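Local coordinates for protein cytochrome P450 (Novosphingobium aromaticivorans, PDB 3OFT) that belongs to the cytochrome P450 family and binds haem, protoporphyrin IX with iron, in a pocket within the mainly helical fold, at residues 58-62 with 334-340; 275-279 with 311-315; 36-40 with 293-298. All blocks are in the same frame, centred on the assembly; numbering follows the deposited sequence.

Contact 1: residues 58-62 with 334-340; sequences RELWG and RHTTMGV. With HEM (protoporphyrin IX containing Fe), chain D.
Trp-61, on the helix 54-62, lays one face of its indole on Thr-336, Gly-339 and Val-340, in the loop whose last residues open the P450 haem-binding signature that runs on to Cys-345. This is the tight half of the contact. CG1 of Val-340 sits 3.8 Å from the centroid of the indole five-membered ring, and CG2 of Thr-336 lies 3.8 Å from that of the six-membered ring, two CH-pi contacts on the same face. On that face too, toward the NE1 rim, Gly-339 brings its CA to 3.6 Å from Trp-61 NE1; its backbone angles and the nearby haem leave no room for a CB. The Val-340 side chain is nearly eclipsed (chi1 17°), a rotation that presses CG1 against Trp-61 while CG2 reaches over toward the CA of Gly-62.

The outer side is looser and polar. Arg-58, partly exposed, bends at chi2 (76°) and brings NH1 to the loop backbone, where it gives a weak hydrogen bond to His-335 O (3.0 Å). A second bond, to Thr-336 OG1, is less certain because that oxygen is crowded by another atom of the model. Val-340 lies against one guanidinium face, and NH2 is taken by Ile-333 O.

At its edge the indole turns to the haem. NE1 of Trp-61 donates to O2A of a haem propionate over 2.9 Å, at 147°, and more weakly to a water. That water, which also donates to the same propionate oxygen, accepts from Val-340 N at 3.0 Å.

Contact 2: residues 275-279 with 311-315; sequences MRRYP and HNLDP
Asn-312, at the end of the short helix 309-312, reaches across to Arg-276 in the last turn of helix 267-277. Arg-276 is the arginine of the P450 ExxR motif, whose glutamate, Glu-273, forms a salt bridge with its NH2. The asparagine is worth following outward. Its CB lies 3.6 Å from Arg-276 O and also touches CG of Pro-279; with CG anti to the carbonyl carbon (chi1 -66°), the amide is carried past the pyrrolidine ring, the two side chains running in opposite directions. CG itself lies beside the same two atoms, Arg-276 O and Pro-279 CG. At the tip ND2 donates to Arg-276 O over 2.9 Å, nearly straight at 170°. The donor lies in the carbonyl plane on a lone pair, and the acceptor is almost in the plane of the amide. The other branch, OD1, takes the backbone N of Thr-336, and ND2 adds a weak bond to Thr-337 OG1, so both ends of the amide fix its rotation.

The arginine answers through a water. NH1 of Arg-276 gives a hydrogen bond to the water at 3.0 Å, and the water passes one to Asn-312 O at 2.7 Å; NH1 also bonds to Pro-321 O. Beside this polar pair Leu-313 brings CD2 to 3.5 Å from Arg-277 O, while its CD1 meets Arg-277 NH1 at 3.7 Å, the two side chains crossing at about a right angle. NE of Arg-277 turns instead to Glu-322 O.

Two consecutive carbonyls at this helix end thus fare differently. The one of Arg-276 is satisfied by the amide, whereas Arg-277 O is buried against the two methyls of Leu-313 with no polar partner, a likely energetic cost.

Contact 3: residues 36-40 with 293-298; sequences GPGLV and ADGVTI
A tight beta hairpin with a two-residue loop, strands 291-293 and 296-298 joined by a type I' turn from Ala-293 to Val-296, packs here against the start of strand 39-42 in the mixed sheet of the P450 fold. Leu-39 is the residue that plugs into it. Its CG lies anti to the backbone N (chi1 -170°), which throws the branch out to the hairpin, and a single methyl, CD2, does most of the touching: 3.6 Å from Ala-293 CB, 3.6 Å from Val-296 CG2 and 4.0 Å from Ile-298 CD1. One leucine methyl therefore rests on side chains from both strands of the hairpin. Trp-49 of the adjacent strand 48-51 touches Leu-39, Val-296 and Ile-298 as well and adds to this apolar cluster, as does Leu-60 of helix 54-62.

The turn itself supplies the polar side. Asp-294 takes left-handed backbone angles, as the first inner position of such a turn requires, and its carboxylate projects over the backbone at Gly-38 and Leu-39. OD2 comes to 3.3 Å from Leu-39 N, but the angle is too poor for a hydrogen bond. The charge is met by two arginines outside the pair of segments: Arg-10 NH1 forms a salt bridge with OD2 and also reaches Leu-39 O, and Arg-53 pairs with OD1. Paired on both oxygens, the carboxylate probably stays ionised.

A bridging water also links the aspartate to the other segment: it accepts from Gly-38 N at 3.0 Å and donates to Asp-294 OD2 at 2.6 Å.

How the contacts relate
From the N terminus, residues 36-40 come first and meet their partner, 293-298, only some 250 residues later in contact 3. Residues 58-62 follow and pair later still, with 334-340, so contacts 1 and 3 cross. Contact 2 closes a short excursion, 275-279 to 311-315, lying wholly within the span of contact 1 but crossing contact 3, whose hairpin falls between its segments. Contacts 1 and 2 touch directly, Thr-337 OG1 sitting 2.7 Å from Met-275 O. Contact 3 joins contact 1 mainly through Leu-60, with Glu-59 beside it, on the back of helix 54-62. Together they tie the haem-side loop, helices 54-62, 267-277 and 309-312, strand 39-42 and the outlying hairpin.

Contact 1: residues 58-62 with 334-340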
ATOM      1  N   ARG A  58      10.507  11.251   7.283  1.00  9.93           N
ATOM      2  CA  ARG A  58      10.786  10.199   8.263  1.00  9.92           C
ATOM      3  C   ARG A  58      10.468  10.618   9.735  1.00 10.48           C
ATOM      4  O   ARG A  58       9.890   9.828  10.527  1.00 10.70           O
ATOM      5  CB  ARG A  58      12.237   9.719   8.111  1.00 10.24           C
ATOM      6  CG  ARG A  58      12.603   8.611   9.022  1.00 11.84           C
ATOM      7  CD  ARG A  58      12.016   7.300   8.556  1.00 10.70           C
ATOM      8  NE  ARG A  58      12.588   6.192   9.337  1.00 12.22           N
ATOM      9  CZ  ARG A  58      12.554   4.911   8.970  1.00 10.92           C
ATOM     10  NH1 ARG A  58      11.973   4.572   7.837  1.00  8.91           N
ATOM     11  NH2 ARG A  58      13.077   3.978   9.754  1.00 12.74           N
ATOM     12  N   GLU A  59      10.838  11.834  10.112  1.00 11.67           N
ATOM     13  CA  GLU A  59      10.617  12.316  11.478  1.00 11.93           C
ATOM     14  C   GLU A  59       9.132  12.517  11.797  1.00 11.61           C
ATOM     15  O   GLU A  59       8.645  12.123  12.860  1.00 12.52           O
ATOM     16  CB  GLU A  59      11.434  13.580  11.791  1.00 14.45           C
ATOM     17  CG  GLU A  59      10.878  14.892  11.224  1.00 21.91           C
ATOM     18  CD  GLU A  59      11.575  16.142  11.762  1.00 30.25           C
ATOM     19  OE1 GLU A  59      11.354  17.224  11.169  1.00 33.61           O
ATOM     20  OE2 GLU A  59      12.336  16.037  12.754  1.00 33.84           O
ATOM     21  N   LEU A  60       8.400  13.137  10.891  1.00  9.17           N
ATOM     22  CA  LEU A  60       6.979  13.416  11.180  1.00 10.22           C
ATOM     23  C   LEU A  60       6.108  12.155  11.169  1.00  9.30           C
ATOM     24  O   LEU A  60       5.157  12.036  11.945  1.00 10.21           O
ATOM     25  CB  LEU A  60       6.479  14.365  10.106  1.00  9.15           C
ATOM     26  CG  LEU A  60       6.550  15.879  10.325  1.00 13.31           C
ATOM     27  CD1 LEU A  60       7.335  16.441  11.522  1.00 16.09           C
ATOM     28  CD2 LEU A  60       6.497  16.735   8.983  1.00  7.95           C
ATOM     29  N   TRP A  61       6.453  11.192  10.313  1.00  9.39           N
ATOM     30  CA  TRP A  61       5.687   9.943  10.206  1.00  8.14           C
ATOM     31  C   TRP A  61       5.777   9.168  11.513  1.00  9.12           C
ATOM     32  O   TRP A  61       4.819   8.498  11.930  1.00  9.76           O
ATOM     33  CB  TRP A  61       6.253   9.099   9.064  1.00  7.28           C
ATOM     34  CG  TRP A  61       5.306   8.067   8.474  1.00  6.53           C
ATOM     35  CD1 TRP A  61       4.541   7.147   9.132  1.00  9.58           C
ATOM     36  CD2 TRP A  61       5.108   7.839   7.086  1.00  7.46           C
ATOM     37  NE1 TRP A  61       3.843   6.359   8.204  1.00  7.69           N
ATOM     38  CE2 TRP A  61       4.187   6.774   6.950  1.00  9.18           C
ATOM     39  CE3 TRP A  61       5.618   8.440   5.935  1.00  7.87           C
ATOM     40  CZ2 TRP A  61       3.755   6.303   5.693  1.00  9.17           C
ATOM     41  CZ3 TRP A  61       5.198   7.966   4.679  1.00  9.80           C
ATOM     42  CH2 TRP A  61       4.273   6.903   4.579  1.00  8.65           C
ATOM     43  N   GLY A  62       6.935   9.257  12.159  1.00 10.43           N
ATOM     44  CA  GLY A  62       7.168   8.527  13.389  1.00 12.25           C
ATOM     45  C   GLY A  62       6.648   9.219  14.648  1.00 13.95           C
ATOM     46  O   GLY A  62       6.612   8.599  15.721  1.00 13.90           O
ATOM     47  N   ARG A 334      14.321   0.170   7.788  1.00 12.74           N
ATOM     48  CA  ARG A 334      15.084   1.419   7.702  1.00 13.22           C
ATOM     49  C   ARG A 334      14.618   2.353   6.592  1.00 12.43           C
ATOM     50  O   ARG A 334      15.014   3.516   6.550  1.00 11.39           O
ATOM     51  CB  ARG A 334      16.585   1.162   7.595  1.00 15.24           C
ATOM     52  CG  ARG A 334      17.174   0.792   8.984  1.00 22.36           C
ATOM     53  CD  ARG A 334      18.631   0.392   8.893  1.00 31.95           C
ATOM     54  NE  ARG A 334      19.514   1.538   8.658  1.00 37.73           N
ATOM     55  CZ  ARG A 334      20.772   1.456   8.211  1.00 39.75           C
ATOM     56  NH1 ARG A 334      21.315   0.280   7.922  1.00 40.88           N
ATOM     57  NH2 ARG A 334      21.488   2.563   8.049  1.00 40.23           N
ATOM     58  N   HIS A 335      13.773   1.863   5.698  1.00  9.94           N
ATOM     59  CA  HIS A 335      13.148   2.786   4.755  1.00  9.19           C
ATOM     60  C   HIS A 335      11.645   2.856   5.063  1.00  8.47           C
ATOM     61  O   HIS A 335      11.178   2.315   6.078  1.00  7.75           O
ATOM     62  CB  HIS A 335      13.465   2.424   3.287  1.00  7.64           C
ATOM     63  CG  HIS A 335      12.975   1.065   2.870  1.00  8.07           C
ATOM     64  ND1 HIS A 335      11.658   0.809   2.565  1.00 11.62           N
ATOM     65  CD2 HIS A 335      13.642  -0.087   2.645  1.00  9.64           C
ATOM     66  CE1 HIS A 335      11.522  -0.468   2.236  1.00 14.42           C
ATOM     67  NE2 HIS A 335      12.719  -1.022   2.234  1.00 10.94           N
ATOM     68  N   THR A 336      10.913   3.546   4.209  1.00  7.99           N
ATOM     69  CA  THR A 336       9.569   4.005   4.582  1.00  8.71           C
ATOM     70  C   THR A 336       8.467   3.415   3.707  1.00  7.39           C
ATOM     71  O   THR A 336       7.318   3.855   3.783  1.00  8.16           O
ATOM     72  CB  THR A 336       9.578   5.557   4.702  1.00  8.88           C
ATOM     73  OG1 THR A 336      10.567   5.931   5.682  1.00  9.98           O
ATOM     74  CG2 THR A 336       8.250   6.111   5.188  1.00 10.14           C
ATOM     75  N   THR A 337       8.777   2.380   2.902  1.00  7.97           N
ATOM     76  CA  THR A 337       7.725   1.791   2.040  1.00  7.31           C
ATOM     77  C   THR A 337       6.501   1.360   2.879  1.00  8.16           C
ATOM     78  O   THR A 337       5.351   1.573   2.466  1.00  6.24           O
ATOM     79  CB  THR A 337       8.234   0.600   1.194  1.00  8.51           C
ATOM     80  OG1 THR A 337       9.272   1.079   0.340  1.00  8.02           O
ATOM     81  CG2 THR A 337       7.077   0.023   0.323  1.00  6.92           C
ATOM     82  N   MET A 338       6.765   0.793   4.059  1.00  7.58           N
ATOM     83  CA  MET A 338       5.727   0.274   4.914  1.00  8.77           C
ATOM     84  C   MET A 338       5.400   1.234   6.075  1.00  7.22           C
ATOM     85  O   MET A 338       4.668   0.875   6.979  1.00  6.44           O
ATOM     86  CB  MET A 338       6.181  -1.089   5.455  1.00  9.92           C
ATOM     87  CG  MET A 338       6.677  -2.055   4.363  1.00 15.37           C
ATOM     88  SD  MET A 338       5.437  -2.390   3.115  1.00 25.92           S
ATOM     89  CE  MET A 338       4.202  -3.021   4.119  1.00 17.76           C
ATOM     90  N   GLY A 339       5.916   2.452   6.008  1.00  7.12           N
ATOM     91  CA  GLY A 339       5.696   3.445   7.052  1.00  8.19           C
ATOM     92  C   GLY A 339       6.771   3.408   8.111  1.00  9.49           C
ATOM     93  O   GLY A 339       7.876   2.872   7.893  1.00  9.05           O
ATOM     94  N   VAL A 340       6.470   4.014   9.240  1.00  9.77           N
ATOM     95  CA  VAL A 340       7.459   4.115  10.335  1.00 11.88           C
ATOM     96  C   VAL A 340       6.819   4.191  11.714  1.00 11.34           C
ATOM     97  O   VAL A 340       5.751   4.778  11.895  1.00 11.20           O
ATOM     98  CB  VAL A 340       8.535   5.235  10.086  1.00 13.85           C
ATOM     99  CG1 VAL A 340       8.134   6.219   9.053  1.00 14.13           C
ATOM    100  CG2 VAL A 340       9.204   5.846  11.362  1.00 15.77           C
TER
HETATM  101  CHA HEM D 417      -0.364   0.211   7.499  1.00  2.48           C
HETATM  102  CHB HEM D 417       1.868   0.158   3.172  1.00  5.96           C
HETATM  103  CHC HEM D 417       0.242  -4.324   2.418  1.00  5.36           C
HETATM  104  CHD HEM D 417      -2.759  -3.849   6.144  1.00  8.21           C
HETATM  105  C1A HEM D 417       0.434   0.537   6.417  1.00  5.58           C
HETATM  106  C2A HEM D 417       1.236   1.734   6.323  1.00  5.46           C
HETATM  107  C3A HEM D 417       1.860   1.747   5.151  1.00  4.72           C
HETATM  108  C4A HEM D 417       1.444   0.549   4.418  1.00  6.21           C
HETATM  109  CMA HEM D 417       2.782   2.891   4.658  1.00  5.72           C
HETATM  110  CAA HEM D 417       1.389   2.809   7.439  1.00  6.43           C
HETATM  111  CBA HEM D 417       0.206   3.746   7.344  1.00  6.68           C
HETATM  112  CGA HEM D 417       0.311   4.906   8.324  1.00  6.78           C
HETATM  113  O1A HEM D 417      -0.688   5.685   8.431  1.00  7.91           O
HETATM  114  O2A HEM D 417       1.354   5.111   9.021  1.00  8.19           O
HETATM  115  C1B HEM D 417       1.641  -1.075   2.576  1.00  5.61           C
HETATM  116  C2B HEM D 417       2.226  -1.541   1.344  1.00  4.66           C
HETATM  117  C3B HEM D 417       1.762  -2.793   1.155  1.00  5.25           C
HETATM  118  C4B HEM D 417       0.884  -3.126   2.259  1.00  5.27           C
HETATM  119  CMB HEM D 417       3.191  -0.713   0.477  1.00  3.95           C
HETATM  120  CAB HEM D 417       1.987  -3.799   0.022  1.00  8.63           C
HETATM  121  CBB HEM D 417       2.719  -3.528  -1.074  1.00 14.94           C
HETATM  122  C1C HEM D 417      -0.717  -4.644   3.334  1.00  7.61           C
HETATM  123  C2C HEM D 417      -1.415  -5.915   3.468  1.00  8.68           C
HETATM  124  C3C HEM D 417      -2.280  -5.746   4.508  1.00 12.06           C
HETATM  125  C4C HEM D 417      -2.071  -4.441   5.091  1.00  7.84           C
HETATM  126  CMC HEM D 417      -1.207  -7.154   2.539  1.00 10.19           C
HETATM  127  CAC HEM D 417      -3.277  -6.733   5.161  1.00 14.60           C
HETATM  128  CBC HEM D 417      -3.891  -7.691   4.474  1.00 21.62           C
HETATM  129  C1D HEM D 417      -2.379  -2.759   6.856  1.00  6.67           C
HETATM  130  C2D HEM D 417      -3.014  -2.336   8.096  1.00  7.59           C
HETATM  131  C3D HEM D 417      -2.236  -1.106   8.526  1.00  4.94           C
HETATM  132  C4D HEM D 417      -1.245  -0.859   7.516  1.00  5.27           C
HETATM  133  CMD HEM D 417      -4.197  -3.040   8.852  1.00  5.24           C
HETATM  134  CAD HEM D 417      -2.532  -0.296   9.821  1.00  6.71           C
HETATM  135  CBD HEM D 417      -1.445  -0.705  10.831  1.00  5.13           C
HETATM  136  CGD HEM D 417      -1.621   0.230  12.032  1.00  9.47           C
HETATM  137  O1D HEM D 417      -2.280   1.286  11.941  1.00  7.95           O
HETATM  138  O2D HEM D 417      -1.057  -0.034  13.099  1.00 11.02           O
HETATM  139  NA  HEM D 417       0.602  -0.184   5.233  1.00  6.44           N
HETATM  140  NB  HEM D 417       0.877  -2.091   3.111  1.00  5.60           N
HETATM  141  NC  HEM D 417      -1.109  -3.800   4.361  1.00  7.35           N
HETATM  142  ND  HEM D 417      -1.367  -1.860   6.539  1.00  4.72           N
HETATM  143 FE   HEM D 417      -0.195  -2.018   4.850  1.00  8.33          FE
HETATM  144  O   HOH W   1       3.580   3.918  10.014  1.00 10.69           O
HETATM  145  O   HOH W   2      -2.019  -0.976   3.709  1.00 12.50           O

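Contact 2: residues 275-279 with 311-315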
ATOM      1  N   MET A 275      10.941  -3.307  -3.506  1.00  8.48           N
ATOM      2  CA  MET A 275       9.980  -2.658  -2.570  1.00  7.91           C
ATOM      3  C   MET A 275      10.522  -1.327  -2.048  1.00  8.30           C
ATOM      4  O   MET A 275       9.776  -0.359  -1.901  1.00  8.33           O
ATOM      5  CB  MET A 275       9.539  -3.596  -1.446  1.00  9.31           C
ATOM      6  CG  MET A 275       8.776  -4.806  -1.999  1.00  8.88           C
ATOM      7  SD  MET A 275       8.363  -6.133  -0.831  1.00 14.93           S
ATOM      8  CE  MET A 275       7.046  -5.325   0.064  1.00 13.51           C
ATOM      9  N   ARG A 276      11.826  -1.251  -1.836  1.00  7.62           N
ATOM     10  CA  ARG A 276      12.487  -0.011  -1.425  1.00  8.12           C
ATOM     11  C   ARG A 276      12.457   0.967  -2.596  1.00  6.97           C
ATOM     12  O   ARG A 276      12.266   2.174  -2.400  1.00  6.61           O
ATOM     13  CB  ARG A 276      13.969  -0.307  -1.036  1.00  7.39           C
ATOM     14  CG  ARG A 276      14.704   0.898  -0.523  1.00  8.75           C
ATOM     15  CD  ARG A 276      16.230   0.811  -0.764  1.00 11.59           C
ATOM     16  NE  ARG A 276      16.606   0.624  -2.190  1.00 10.10           N
ATOM     17  CZ  ARG A 276      16.694   1.596  -3.100  1.00  9.47           C
ATOM     18  NH1 ARG A 276      16.366   2.862  -2.821  1.00  8.74           N
ATOM     19  NH2 ARG A 276      17.072   1.289  -4.350  1.00 10.65           N
ATOM     20  N   ARG A 277      12.668   0.439  -3.808  1.00  7.10           N
ATOM     21  CA  ARG A 277      12.891   1.291  -5.007  1.00  7.63           C
ATOM     22  C   ARG A 277      11.601   1.955  -5.503  1.00  7.26           C
ATOM     23  O   ARG A 277      11.645   3.048  -6.083  1.00  7.03           O
ATOM     24  CB  ARG A 277      13.476   0.428  -6.155  1.00  7.47           C
ATOM     25  CG  ARG A 277      13.636   1.114  -7.537  1.00  8.37           C
ATOM     26  CD  ARG A 277      14.570   2.349  -7.510  1.00 12.52           C
ATOM     27  NE  ARG A 277      14.596   3.009  -8.837  1.00 11.79           N
ATOM     28  CZ  ARG A 277      13.694   3.882  -9.282  1.00 11.86           C
ATOM     29  NH1 ARG A 277      12.633   4.195  -8.553  1.00 10.53           N
ATOM     30  NH2 ARG A 277      13.809   4.385 -10.506  1.00 12.77           N
ATOM     31  N   TYR A 278      10.465   1.263  -5.338  1.00  7.29           N
ATOM     32  CA  TYR A 278       9.177   1.737  -5.934  1.00  7.92           C
ATOM     33  C   TYR A 278       8.032   1.975  -4.951  1.00  7.84           C
ATOM     34  O   TYR A 278       6.917   1.447  -5.164  1.00  8.45           O
ATOM     35  CB  TYR A 278       8.674   0.818  -7.078  1.00  6.27           C
ATOM     36  CG  TYR A 278       9.712   0.665  -8.173  1.00  8.92           C
ATOM     37  CD1 TYR A 278      10.003   1.739  -9.025  1.00 10.72           C
ATOM     38  CD2 TYR A 278      10.413  -0.526  -8.336  1.00  7.28           C
ATOM     39  CE1 TYR A 278      10.990   1.620 -10.053  1.00 11.10           C
ATOM     40  CE2 TYR A 278      11.392  -0.655  -9.358  1.00 11.93           C
ATOM     41  CZ  TYR A 278      11.647   0.413 -10.220  1.00 10.33           C
ATOM     42  OH  TYR A 278      12.594   0.328 -11.240  1.00 13.84           O
ATOM     43  N   PRO A 279       8.265   2.822  -3.922  1.00  8.40           N
ATOM     44  CA  PRO A 279       7.202   3.070  -2.963  1.00  8.22           C
ATOM     45  C   PRO A 279       6.186   4.067  -3.516  1.00  8.57           C
ATOM     46  O   PRO A 279       6.574   5.082  -4.159  1.00 10.20           O
ATOM     47  CB  PRO A 279       7.961   3.685  -1.769  1.00  8.54           C
ATOM     48  CG  PRO A 279       9.065   4.530  -2.466  1.00  8.45           C
ATOM     49  CD  PRO A 279       9.521   3.511  -3.539  1.00  8.66           C
ATOM     50  N   HIS A 311      11.160   9.980   1.173  1.00 10.09           N
ATOM     51  CA  HIS A 311      12.261   9.412   1.998  1.00 10.47           C
ATOM     52  C   HIS A 311      13.105   8.441   1.178  1.00 11.04           C
ATOM     53  O   HIS A 311      14.331   8.674   0.994  1.00 11.22           O
ATOM     54  CB  HIS A 311      11.719   8.715   3.262  1.00 10.58           C
ATOM     55  CG  HIS A 311      12.781   8.132   4.145  1.00 10.37           C
ATOM     56  ND1 HIS A 311      13.883   8.841   4.572  1.00 15.25           N
ATOM     57  CD2 HIS A 311      12.889   6.906   4.697  1.00  6.59           C
ATOM     58  CE1 HIS A 311      14.639   8.065   5.331  1.00 10.03           C
ATOM     59  NE2 HIS A 311      14.047   6.895   5.437  1.00 15.86           N
ATOM     60  N   ASN A 312      12.487   7.355   0.698  1.00  9.31           N
ATOM     61  CA  ASN A 312      13.237   6.315  -0.034  1.00  8.73           C
ATOM     62  C   ASN A 312      14.074   6.806  -1.194  1.00  8.80           C
ATOM     63  O   ASN A 312      15.186   6.319  -1.386  1.00  8.71           O
ATOM     64  CB  ASN A 312      12.342   5.230  -0.571  1.00  7.10           C
ATOM     65  CG  ASN A 312      11.697   4.415   0.527  1.00  7.48           C
ATOM     66  OD1 ASN A 312      11.488   4.898   1.652  1.00  9.45           O
ATOM     67  ND2 ASN A 312      11.378   3.168   0.207  1.00  9.74           N
ATOM     68  N   LEU A 313      13.548   7.732  -1.978  1.00  8.05           N
ATOM     69  CA  LEU A 313      14.249   8.127  -3.187  1.00  9.27           C
ATOM     70  C   LEU A 313      14.964   9.485  -3.100  1.00 10.63           C
ATOM     71  O   LEU A 313      15.324  10.057  -4.143  1.00 11.36           O
ATOM     72  CB  LEU A 313      13.288   8.086  -4.393  1.00  8.96           C
ATOM     73  CG  LEU A 313      12.651   6.705  -4.674  1.00  8.53           C
ATOM     74  CD1 LEU A 313      11.905   6.784  -5.985  1.00  8.47           C
ATOM     75  CD2 LEU A 313      13.713   5.537  -4.737  1.00 10.77           C
ATOM     76  N   ASP A 314      15.130  10.009  -1.887  1.00 10.63           N
ATOM     77  CA  ASP A 314      15.767  11.314  -1.671  1.00 12.17           C
ATOM     78  C   ASP A 314      17.264  10.966  -1.559  1.00 13.36           C
ATOM     79  O   ASP A 314      17.649  10.250  -0.615  1.00 13.69           O
ATOM     80  CB  ASP A 314      15.294  11.941  -0.348  1.00 11.46           C
ATOM     81  CG  ASP A 314      15.990  13.299  -0.027  1.00 17.44           C
ATOM     82  OD1 ASP A 314      16.973  13.653  -0.723  1.00 14.64           O
ATOM     83  OD2 ASP A 314      15.513  14.026   0.898  1.00 20.12           O
ATOM     84  N   PRO A 315      18.074  11.421  -2.536  1.00 14.91           N
ATOM     85  CA  PRO A 315      19.532  11.157  -2.512  1.00 16.61           C
ATOM     86  C   PRO A 315      20.223  11.687  -1.250  1.00 17.48           C
ATOM     87  O   PRO A 315      21.303  11.213  -0.888  1.00 18.31           O
ATOM     88  CB  PRO A 315      20.066  11.836  -3.777  1.00 16.05           C
ATOM     89  CG  PRO A 315      18.976  12.637  -4.360  1.00 17.91           C
ATOM     90  CD  PRO A 315      17.671  12.339  -3.632  1.00 14.82           C
TER
HETATM   91  O   HOH W   3      15.784   4.022  -0.104  1.00 14.66           O

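Contact 3: residues 36-40 with 293-298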
ATOM      1  N   GLY A  36      12.794  22.095  -3.714  1.00 21.12           N
ATOM      2  CA  GLY A  36      12.306  23.209  -2.899  1.00 19.12           C
ATOM      3  C   GLY A  36      12.511  22.997  -1.427  1.00 18.44           C
ATOM      4  O   GLY A  36      13.258  22.117  -1.032  1.00 18.69           O
ATOM      5  N   PRO A  37      11.832  23.803  -0.579  1.00 17.92           N
ATOM      6  CA  PRO A  37      11.875  23.652   0.871  1.00 17.05           C
ATOM      7  C   PRO A  37      11.434  22.229   1.328  1.00 16.91           C
ATOM      8  O   PRO A  37      10.643  21.577   0.639  1.00 16.64           O
ATOM      9  CB  PRO A  37      10.889  24.721   1.361  1.00 17.47           C
ATOM     10  CG  PRO A  37      10.783  25.722   0.220  1.00 17.37           C
ATOM     11  CD  PRO A  37      10.952  24.905  -1.013  1.00 17.59           C
ATOM     12  N   GLY A  38      11.970  21.766   2.448  1.00 15.87           N
ATOM     13  CA  GLY A  38      11.705  20.417   2.952  1.00 15.51           C
ATOM     14  C   GLY A  38      10.340  20.242   3.589  1.00 15.02           C
ATOM     15  O   GLY A  38       9.967  19.124   3.958  1.00 15.02           O
ATOM     16  N   LEU A  39       9.610  21.347   3.748  1.00 13.37           N
ATOM     17  CA  LEU A  39       8.227  21.330   4.278  1.00 13.40           C
ATOM     18  C   LEU A  39       7.505  22.495   3.640  1.00 13.26           C
ATOM     19  O   LEU A  39       7.922  23.651   3.835  1.00 15.07           O
ATOM     20  CB  LEU A  39       8.226  21.428   5.814  1.00 13.78           C
ATOM     21  CG  LEU A  39       6.967  21.213   6.649  1.00 14.97           C
ATOM     22  CD1 LEU A  39       6.193  19.952   6.253  1.00 13.19           C
ATOM     23  CD2 LEU A  39       7.354  21.128   8.149  1.00 15.81           C
ATOM     24  N   VAL A  40       6.505  22.195   2.806  1.00 12.65           N
ATOM     25  CA  VAL A  40       5.792  23.205   1.992  1.00 11.89           C
ATOM     26  C   VAL A  40       4.307  23.204   2.366  1.00 12.62           C
ATOM     27  O   VAL A  40       3.797  22.215   2.927  1.00 11.87           O
ATOM     28  CB  VAL A  40       5.997  23.004   0.436  1.00 11.65           C
ATOM     29  CG1 VAL A  40       7.439  23.292   0.038  1.00 12.41           C
ATOM     30  CG2 VAL A  40       5.598  21.599  -0.048  1.00 10.71           C
ATOM     31  N   ALA A 293       9.332  21.834  12.859  1.00 17.36           N
ATOM     32  CA  ALA A 293       9.909  20.984  11.837  1.00 18.44           C
ATOM     33  C   ALA A 293      10.474  21.849  10.715  1.00 18.18           C
ATOM     34  O   ALA A 293       9.791  22.750  10.193  1.00 18.36           O
ATOM     35  CB  ALA A 293       8.845  20.043  11.286  1.00 17.55           C
ATOM     36  N   ASP A 294      11.710  21.568  10.322  1.00 18.98           N
ATOM     37  CA  ASP A 294      12.352  22.255   9.204  1.00 20.70           C
ATOM     38  C   ASP A 294      12.305  23.792   9.305  1.00 20.79           C
ATOM     39  O   ASP A 294      12.239  24.478   8.279  1.00 21.73           O
ATOM     40  CB  ASP A 294      11.733  21.814   7.869  1.00 20.71           C
ATOM     41  CG  ASP A 294      12.524  22.332   6.663  1.00 24.11           C
ATOM     42  OD1 ASP A 294      13.773  22.253   6.705  1.00 30.26           O
ATOM     43  OD2 ASP A 294      11.919  22.808   5.678  1.00 25.88           O
ATOM     44  N   GLY A 295      12.286  24.321  10.529  1.00 20.70           N
ATOM     45  CA  GLY A 295      12.255  25.776  10.732  1.00 20.70           C
ATOM     46  C   GLY A 295      10.894  26.452  10.679  1.00 20.68           C
ATOM     47  O   GLY A 295      10.804  27.688  10.632  1.00 21.03           O
ATOM     48  N   VAL A 296       9.826  25.661  10.657  1.00 19.30           N
ATOM     49  CA  VAL A 296       8.466  26.195  10.758  1.00 18.63           C
ATOM     50  C   VAL A 296       7.743  25.438  11.866  1.00 18.02           C
ATOM     51  O   VAL A 296       8.325  24.534  12.479  1.00 16.73           O
ATOM     52  CB  VAL A 296       7.660  26.133   9.432  1.00 19.27           C
ATOM     53  CG1 VAL A 296       8.253  27.078   8.374  1.00 21.62           C
ATOM     54  CG2 VAL A 296       7.528  24.675   8.903  1.00 19.63           C
ATOM     55  N   THR A 297       6.503  25.839  12.149  1.00 18.03           N
ATOM     56  CA  THR A 297       5.683  25.206  13.169  1.00 18.71           C
ATOM     57  C   THR A 297       4.382  24.759  12.528  1.00 18.42           C
ATOM     58  O   THR A 297       3.583  25.572  12.033  1.00 18.07           O
ATOM     59  CB  THR A 297       5.316  26.158  14.323  1.00 19.55           C
ATOM     60  OG1 THR A 297       6.512  26.626  14.947  1.00 22.11           O
ATOM     61  CG2 THR A 297       4.432  25.455  15.382  1.00 19.67           C
ATOM     62  N   ILE A 298       4.176  23.451  12.557  1.00 15.96           N
ATOM     63  CA  ILE A 298       2.889  22.896  12.217  1.00 15.24           C
ATOM     64  C   ILE A 298       2.009  23.142  13.449  1.00 14.09           C
ATOM     65  O   ILE A 298       2.356  22.732  14.541  1.00 14.98           O
ATOM     66  CB  ILE A 298       3.016  21.380  11.900  1.00 14.21           C
ATOM     67  CG1 ILE A 298       3.916  21.179  10.673  1.00 14.41           C
ATOM     68  CG2 ILE A 298       1.615  20.767  11.707  1.00 14.28           C
ATOM     69  CD1 ILE A 298       4.436  19.770  10.476  1.00 13.45           C
TER
HETATM   70  O   HOH W   4      13.675  23.674   3.919  1.00 28.38           O